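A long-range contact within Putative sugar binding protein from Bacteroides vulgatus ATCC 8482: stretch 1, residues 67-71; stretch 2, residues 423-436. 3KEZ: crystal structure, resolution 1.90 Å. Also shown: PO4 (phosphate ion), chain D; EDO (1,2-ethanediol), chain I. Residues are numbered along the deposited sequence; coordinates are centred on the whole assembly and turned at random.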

ATOM      1  N   TYR A  67       4.823  11.207  12.413  1.00  9.37           N
ATOM      2  CA  TYR A  67       3.756  10.219  12.101  1.00  8.86           C
ATOM      3  C   TYR A  67       3.549   9.222  13.248  1.00 10.19           C
ATOM      4  O   TYR A  67       2.421   9.008  13.676  1.00  7.42           O
ATOM      5  N   TYR A  68       4.647   8.597  13.710  1.00 13.52           N
ATOM      6  CA  TYR A  68       4.626   7.641  14.858  1.00 12.05           C
ATOM      7  C   TYR A  68       4.032   8.279  16.130  1.00 12.06           C
ATOM      8  O   TYR A  68       3.241   7.645  16.858  1.00 13.24           O
ATOM      9  N   ARG A  69       4.414   9.521  16.406  1.00  8.21           N
ATOM     10  CA  ARG A  69       3.993  10.211  17.606  1.00 11.33           C
ATOM     11  C   ARG A  69       2.625  10.893  17.484  1.00 11.54           C
ATOM     12  O   ARG A  69       2.139  11.484  18.473  1.00 15.36           O
ATOM     13  N   PHE A  70       2.023  10.821  16.300  1.00 11.66           N
ATOM     14  CA  PHE A  70       0.834  11.583  15.965  1.00 13.24           C
ATOM     15  C   PHE A  70       0.981  13.031  16.403  1.00 14.01           C
ATOM     16  O   PHE A  70       0.144  13.561  17.136  1.00 16.25           O
ATOM     17  N   ASN A  71       2.057  13.657  15.950  1.00 13.69           N
ATOM     18  CA  ASN A  71       2.452  14.969  16.420  1.00 13.07           C
ATOM     19  C   ASN A  71       2.062  16.093  15.475  1.00 14.15           C
ATOM     20  O   ASN A  71       2.494  17.222  15.679  1.00 16.32           O
ATOM     21  N   LYS A 423      12.413   1.127  22.037  1.00 13.08           N
ATOM     22  CA  LYS A 423      11.411   1.315  23.082  1.00 15.18           C
ATOM     23  C   LYS A 423      10.418   2.359  22.595  1.00 12.64           C
ATOM     24  O   LYS A 423      10.786   3.275  21.851  1.00 10.99           O
ATOM     25  N   HIS A 424       9.164   2.227  23.012  1.00 12.38           N
ATOM     26  CA  HIS A 424       8.165   3.225  22.630  1.00 12.16           C
ATOM     27  C   HIS A 424       8.478   4.606  23.241  1.00 13.31           C
ATOM     28  O   HIS A 424       9.084   4.723  24.313  1.00 13.35           O
ATOM     29  N   ASN A 425       8.105   5.661  22.532  1.00 13.58           N
ATOM     30  CA  ASN A 425       8.265   7.016  23.051  1.00 12.75           C
ATOM     31  C   ASN A 425       7.181   7.872  22.424  1.00 13.20           C
ATOM     32  O   ASN A 425       7.402   8.592  21.459  1.00 14.76           O
ATOM     33  N   THR A 426       5.982   7.738  22.965  1.00 14.69           N
ATOM     34  CA  THR A 426       4.808   8.371  22.418  1.00 13.83           C
ATOM     35  C   THR A 426       3.746   8.548  23.525  1.00 12.05           C
ATOM     36  O   THR A 426       3.663   7.746  24.452  1.00 12.95           O
ATOM     37  N   ALA A 427       2.936   9.597  23.390  1.00 15.97           N
ATOM     38  CA  ALA A 427       1.770   9.837  24.238  1.00 15.57           C
ATOM     39  C   ALA A 427       0.632   8.899  23.881  1.00 13.54           C
ATOM     40  O   ALA A 427      -0.305   8.747  24.653  1.00 15.83           O
ATOM     41  N   TYR A 428       0.703   8.275  22.711  1.00 13.09           N
ATOM     42  CA  TYR A 428      -0.446   7.514  22.180  1.00 13.21           C
ATOM     43  C   TYR A 428      -0.162   6.010  22.029  1.00 12.40           C
ATOM     44  O   TYR A 428       0.425   5.566  21.023  1.00 13.80           O
HETATM   45  N   MSE A 429      -0.607   5.231  23.020  1.00 11.20           N
HETATM   46  CA  MSE A 429      -0.326   3.808  23.093  1.00 14.48           C
HETATM   47  C   MSE A 429      -1.506   2.904  22.674  1.00 14.81           C
HETATM   48  O   MSE A 429      -1.292   1.795  22.209  1.00 14.56           O
ATOM     49  N   GLU A 430      -2.739   3.384  22.780  1.00 14.59           N
ATOM     50  CA  GLU A 430      -3.890   2.595  22.394  1.00 15.10           C
ATOM     51  C   GLU A 430      -4.852   3.530  21.706  1.00 15.08           C
ATOM     52  O   GLU A 430      -5.101   4.600  22.216  1.00 15.99           O
ATOM     53  N   TYR A 431      -5.379   3.140  20.553  1.00 11.78           N
ATOM     54  CA  TYR A 431      -6.339   3.993  19.823  1.00 10.80           C
ATOM     55  C   TYR A 431      -7.102   3.171  18.759  1.00 10.78           C
ATOM     56  O   TYR A 431      -6.633   2.138  18.280  1.00 12.22           O
ATOM     57  N   ASP A 432      -8.274   3.667  18.408  1.00  9.88           N
ATOM     58  CA  ASP A 432      -9.181   3.008  17.502  1.00 10.80           C
ATOM     59  C   ASP A 432      -9.702   4.054  16.530  1.00 11.10           C
ATOM     60  O   ASP A 432      -9.174   5.135  16.495  1.00 12.20           O
ATOM     61  N   TRP A 433     -10.756   3.745  15.775  1.00 11.33           N
ATOM     62  CA  TRP A 433     -11.276   4.671  14.767  1.00 10.23           C
ATOM     63  C   TRP A 433     -11.962   5.922  15.324  1.00 11.66           C
ATOM     64  O   TRP A 433     -12.430   6.760  14.544  1.00  9.86           O
ATOM     65  N   ASN A 434     -11.963   6.078  16.653  1.00  8.49           N
ATOM     66  CA  ASN A 434     -12.443   7.301  17.263  1.00 10.77           C
ATOM     67  C   ASN A 434     -11.307   8.272  17.498  1.00 12.82           C
ATOM     68  O   ASN A 434     -11.564   9.383  17.891  1.00 13.22           O
ATOM     69  N   PHE A 435     -10.059   7.847  17.296  1.00 10.33           N
ATOM     70  CA  PHE A 435      -8.913   8.728  17.568  1.00 12.46           C
ATOM     71  C   PHE A 435      -8.763   9.665  16.362  1.00 10.81           C
ATOM     72  O   PHE A 435      -8.592   9.203  15.234  1.00  9.35           O
ATOM     73  N   HIS A 436      -8.831  10.970  16.598  1.00  7.80           N
ATOM     74  CA  HIS A 436      -8.940  11.920  15.494  1.00 10.95           C
ATOM     75  C   HIS A 436      -7.667  12.022  14.719  1.00 12.97           C
ATOM     76  O   HIS A 436      -7.689  12.411  13.551  1.00 16.02           O
TER

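Contact between the last residues of a helix (67-68) with the loop that follows and a distant segment of the same chain (423-436), mostly loop, with a short strand at 430-431, burying 427 Å² in total. The polar centre is the hydroxyl of Y68. Its CA-to-CB bond runs sideways to the other stretch, but the t rotamer (chi1 163°) carries the ring end across, so that OH lies 2.8 Å from H424 ND1 and accepts a hydrogen bond from the backbone of N425 (N to Y68 OH, 2.9 Å, 158°). Either partner could donate in the Y68 OH to H424 ND1 bond. H424, chi1 m, meets the tyrosine rim to rim, the planes inclined at only 23°, so the two rings join through their polar edges rather than stacking. The methyl of T426 also approaches, with CG2 3.5 Å from Y68 OH.

Separately, water 1 links the two backbones: it donates to R69 O (2.6 Å) and accepts from A427 N (3.0 Å), bridging the two stretches. The CA-to-CB bond of T426, rotamer t, points toward stretch 1 where the CA atoms of R69 and T426 come within 5.2 Å; its OG1 accepts a bond from Y428 N (3.1 Å) and sits 3.8 Å from R69 CA. The CA-to-CB bond of R69 (chi1 m) runs sideways, and its CG lies 3.7 Å from N425 O.

F70 is the apolar anchor. It leaves the helix with positive phi in a Schellman motif, F70 N bonding back to Y67 O (3.2 Å), and its CA-to-CB bond points toward stretch 2, the side chain (chi1 m) lying among three aromatic residues. F435, chi1 t, directs its edge at the face of F70, with CE2 3.7 Å from F70 CG and planes at 75°. F70 in turn presents its own edge to the face of Y431, chi1 p, with F70 CE2 3.6 Å from Y431 CZ; the Y431 hydroxyl is hydrogen-bonded elsewhere in the structure. Y428, chi1 m, places CD2 3.7 Å from F70 CB and 3.3 Å from R69 O, its ring nearly perpendicular to that of F70.

Beyond the packing, a type I turn from D432 to F435, closed by F435 N to D432 O (3.0 Å), brings F435 round to F70. D432 OD1 accepts from N434 N (2.8 Å), while D432 OD2 takes a bond from O1 of the ethanediol (2.6 Å). Phosphate O4 receives both H436 N (2.8 Å) and H436 ND1 (2.6 Å) and lies 3.5 Å from F435 CD1; both small molecules probably come from the crystallisation liquor.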

ATOM      1  CB  TYR A  67       4.068   9.456  10.815  1.00  8.76           C
ATOM      2  CG  TYR A  67       4.215  10.379   9.638  1.00 10.10           C
ATOM      3  CD1 TYR A  67       5.427  11.027   9.365  1.00  9.71           C
ATOM      4  CD2 TYR A  67       3.124  10.667   8.828  1.00 12.51           C
ATOM      5  CE1 TYR A  67       5.549  11.887   8.247  1.00 12.16           C
ATOM      6  CE2 TYR A  67       3.237  11.514   7.738  1.00 12.60           C
ATOM      7  CZ  TYR A  67       4.442  12.117   7.456  1.00  9.75           C
ATOM      8  OH  TYR A  67       4.492  12.968   6.378  1.00 12.01           O
ATOM      9  CB  TYR A  68       6.049   7.099  15.125  1.00 10.61           C
ATOM     10  CG  TYR A  68       6.243   6.455  16.464  1.00  6.76           C
ATOM     11  CD1 TYR A  68       5.630   5.263  16.770  1.00  8.69           C
ATOM     12  CD2 TYR A  68       7.064   7.038  17.437  1.00  8.56           C
ATOM     13  CE1 TYR A  68       5.783   4.672  18.029  1.00 10.07           C
ATOM     14  CE2 TYR A  68       7.234   6.450  18.686  1.00 10.71           C
ATOM     15  CZ  TYR A  68       6.581   5.282  18.983  1.00 11.79           C
ATOM     16  OH  TYR A  68       6.736   4.675  20.224  1.00 11.91           O
ATOM     17  CB  ARG A  69       5.050  11.258  18.037  1.00 12.07           C
ATOM     18  CG  ARG A  69       6.333  10.656  18.541  1.00 18.63           C
ATOM     19  CD  ARG A  69       7.377  11.661  18.965  1.00 21.04           C
ATOM     20  NE  ARG A  69       6.850  12.639  19.915  1.00 26.49           N
ATOM     21  CZ  ARG A  69       6.939  13.967  19.814  1.00 30.97           C
ATOM     22  NH1 ARG A  69       7.571  14.554  18.805  1.00 27.01           N
ATOM     23  NH2 ARG A  69       6.392  14.730  20.762  1.00 40.87           N
ATOM     24  CB  PHE A  70      -0.395  10.952  16.617  1.00 10.73           C
ATOM     25  CG  PHE A  70      -0.636   9.575  16.171  1.00 11.33           C
ATOM     26  CD1 PHE A  70      -1.292   9.334  14.967  1.00 12.94           C
ATOM     27  CD2 PHE A  70      -0.180   8.494  16.920  1.00 10.29           C
ATOM     28  CE1 PHE A  70      -1.516   8.052  14.552  1.00 13.74           C
ATOM     29  CE2 PHE A  70      -0.386   7.215  16.495  1.00  5.88           C
ATOM     30  CZ  PHE A  70      -1.072   6.990  15.316  1.00  6.81           C
ATOM     31  CB  ASN A  71       3.983  14.995  16.609  1.00 12.65           C
ATOM     32  CG  ASN A  71       4.439  16.104  17.506  1.00 16.19           C
ATOM     33  OD1 ASN A  71       3.828  16.351  18.537  1.00 18.22           O
ATOM     34  ND2 ASN A  71       5.536  16.778  17.131  1.00 12.99           N
ATOM     35  CB  LYS A 423      12.063   1.745  24.415  1.00 17.29           C
ATOM     36  CG  LYS A 423      12.715   3.105  24.418  1.00 26.81           C
ATOM     37  CD  LYS A 423      13.272   3.474  25.857  1.00 40.83           C
ATOM     38  CE  LYS A 423      12.174   3.430  26.962  1.00 45.84           C
ATOM     39  NZ  LYS A 423      12.540   4.021  28.300  1.00 47.25           N
ATOM     40  CB  HIS A 424       6.748   2.752  22.947  1.00 10.58           C
ATOM     41  CG  HIS A 424       6.246   1.725  21.990  1.00 12.91           C
ATOM     42  ND1 HIS A 424       5.871   2.027  20.697  1.00 16.77           N
ATOM     43  CD2 HIS A 424       6.109   0.387  22.121  1.00 17.30           C
ATOM     44  CE1 HIS A 424       5.504   0.917  20.081  1.00 21.07           C
ATOM     45  NE2 HIS A 424       5.626  -0.093  20.927  1.00 12.63           N
ATOM     46  CB  ASN A 425       9.664   7.565  22.718  1.00 14.55           C
ATOM     47  CG  ASN A 425       9.912   8.912  23.317  1.00 17.06           C
ATOM     48  OD1 ASN A 425       9.146   9.397  24.162  1.00 17.17           O
ATOM     49  ND2 ASN A 425      11.012   9.527  22.914  1.00 24.39           N
ATOM     50  CB  THR A 426       4.266   7.515  21.275  1.00 15.30           C
ATOM     51  OG1 THR A 426       3.099   8.125  20.715  1.00 12.76           O
ATOM     52  CG2 THR A 426       3.930   6.138  21.786  1.00 13.05           C
ATOM     53  CB  ALA A 427       1.300  11.249  24.061  1.00 16.79           C
ATOM     54  CB  TYR A 428      -0.886   8.124  20.839  1.00 12.28           C
ATOM     55  CG  TYR A 428      -1.232   9.594  20.886  1.00 11.17           C
ATOM     56  CD1 TYR A 428      -2.361  10.050  21.560  1.00 16.09           C
ATOM     57  CD2 TYR A 428      -0.408  10.545  20.272  1.00  9.03           C
ATOM     58  CE1 TYR A 428      -2.670  11.398  21.601  1.00 14.21           C
ATOM     59  CE2 TYR A 428      -0.716  11.904  20.317  1.00 13.66           C
ATOM     60  CZ  TYR A 428      -1.849  12.304  20.986  1.00 15.92           C
ATOM     61  OH  TYR A 428      -2.183  13.614  21.014  1.00 16.79           O
HETATM   62  CB  MSE A 429       0.198   3.448  24.473  1.00 13.35           C
HETATM   63  CG  MSE A 429       1.526   4.189  24.848  1.00 18.88           C
HETATM   64 SE   MSE A 429       3.015   3.485  23.873  0.75  5.78          SE
HETATM   65  CE  MSE A 429       3.139   1.726  24.683  1.00 10.75           C
ATOM     66  CB  GLU A 430      -4.575   1.932  23.604  1.00 16.42           C
ATOM     67  CG  GLU A 430      -3.633   1.068  24.491  1.00 29.40           C
ATOM     68  CD  GLU A 430      -4.358   0.045  25.404  1.00 30.85           C
ATOM     69  OE1 GLU A 430      -5.556   0.219  25.723  1.00 34.15           O
ATOM     70  OE2 GLU A 430      -3.696  -0.932  25.821  1.00 43.57           O
ATOM     71  CB  TYR A 431      -5.620   5.192  19.181  1.00 12.26           C
ATOM     72  CG  TYR A 431      -4.291   4.823  18.534  1.00  8.55           C
ATOM     73  CD1 TYR A 431      -3.104   4.860  19.272  1.00 15.90           C
ATOM     74  CD2 TYR A 431      -4.227   4.419  17.195  1.00 13.68           C
ATOM     75  CE1 TYR A 431      -1.866   4.488  18.686  1.00 15.20           C
ATOM     76  CE2 TYR A 431      -3.028   4.050  16.606  1.00 10.07           C
ATOM     77  CZ  TYR A 431      -1.831   4.075  17.369  1.00 12.84           C
ATOM     78  OH  TYR A 431      -0.611   3.714  16.794  1.00 13.46           O
ATOM     79  CB  ASP A 432     -10.311   2.333  18.280  1.00  9.65           C
ATOM     80  CG  ASP A 432     -11.086   3.292  19.174  1.00 12.76           C
ATOM     81  OD1 ASP A 432     -11.212   4.525  18.883  1.00 12.06           O
ATOM     82  OD2 ASP A 432     -11.598   2.797  20.194  1.00 13.84           O
ATOM     83  CB  TRP A 433     -12.149   3.930  13.746  1.00 11.98           C
ATOM     84  CG  TRP A 433     -13.414   3.254  14.286  1.00 12.24           C
ATOM     85  CD1 TRP A 433     -14.145   3.593  15.400  1.00  7.20           C
ATOM     86  CD2 TRP A 433     -14.107   2.173  13.670  1.00  9.08           C
ATOM     87  NE1 TRP A 433     -15.234   2.754  15.533  1.00  9.04           N
ATOM     88  CE2 TRP A 433     -15.223   1.868  14.480  1.00  7.03           C
ATOM     89  CE3 TRP A 433     -13.873   1.406  12.523  1.00  7.45           C
ATOM     90  CZ2 TRP A 433     -16.102   0.853  14.159  1.00 10.24           C
ATOM     91  CZ3 TRP A 433     -14.752   0.410  12.202  1.00  3.78           C
ATOM     92  CH2 TRP A 433     -15.843   0.130  13.011  1.00  6.54           C
ATOM     93  CB  ASN A 434     -13.195   7.021  18.565  1.00 10.72           C
ATOM     94  CG  ASN A 434     -14.441   6.196  18.336  1.00 13.14           C
ATOM     95  OD1 ASN A 434     -15.336   6.635  17.634  1.00 10.59           O
ATOM     96  ND2 ASN A 434     -14.485   4.979  18.891  1.00  9.07           N
ATOM     97  CB  PHE A 435      -7.670   7.869  17.754  1.00 14.25           C
ATOM     98  CG  PHE A 435      -6.392   8.624  17.965  1.00  9.80           C
ATOM     99  CD1 PHE A 435      -6.329   9.739  18.784  1.00 10.44           C
ATOM    100  CD2 PHE A 435      -5.224   8.148  17.377  1.00 13.36           C
ATOM    101  CE1 PHE A 435      -5.112  10.389  18.992  1.00 11.05           C
ATOM    102  CE2 PHE A 435      -4.012   8.781  17.583  1.00 16.75           C
ATOM    103  CZ  PHE A 435      -3.953   9.890  18.403  1.00 12.24           C
ATOM    104  CB  HIS A 436      -9.402  13.278  15.969  1.00 10.64           C
ATOM    105  CG  HIS A 436      -8.338  14.104  16.641  1.00 13.71           C
ATOM    106  ND1 HIS A 436      -7.945  13.889  17.945  1.00 13.62           N
ATOM    107  CD2 HIS A 436      -7.640  15.187  16.212  1.00 16.17           C
ATOM    108  CE1 HIS A 436      -7.039  14.794  18.288  1.00 21.37           C
ATOM    109  NE2 HIS A 436      -6.831  15.594  17.255  1.00 14.11           N
TER
HETATM  110  P   PO4 D   1     -10.061  11.767  20.338  1.00 39.28           P
HETATM  111  O1  PO4 D   1     -11.129  12.794  20.124  1.00 38.03           O
HETATM  112  O2  PO4 D   1      -9.296  11.974  21.617  1.00 43.07           O
HETATM  113  O3  PO4 D   1     -10.709  10.393  20.421  1.00 44.72           O
HETATM  114  O4  PO4 D   1      -9.114  11.895  19.178  1.00 24.95           O
HETATM  115  C1  EDO I  15     -13.935   4.499  22.104  1.00 37.84           C
HETATM  116  O1  EDO I  15     -12.646   4.788  21.560  1.00 26.51           O
HETATM  117  C2  EDO I  15     -13.727   3.824  23.445  1.00 36.21           C
HETATM  118  O2  EDO I  15     -13.226   4.793  24.360  1.00 44.91           O
HETATM  119  O   HOH W   1       3.175  11.049  20.790  1.00 12.33           O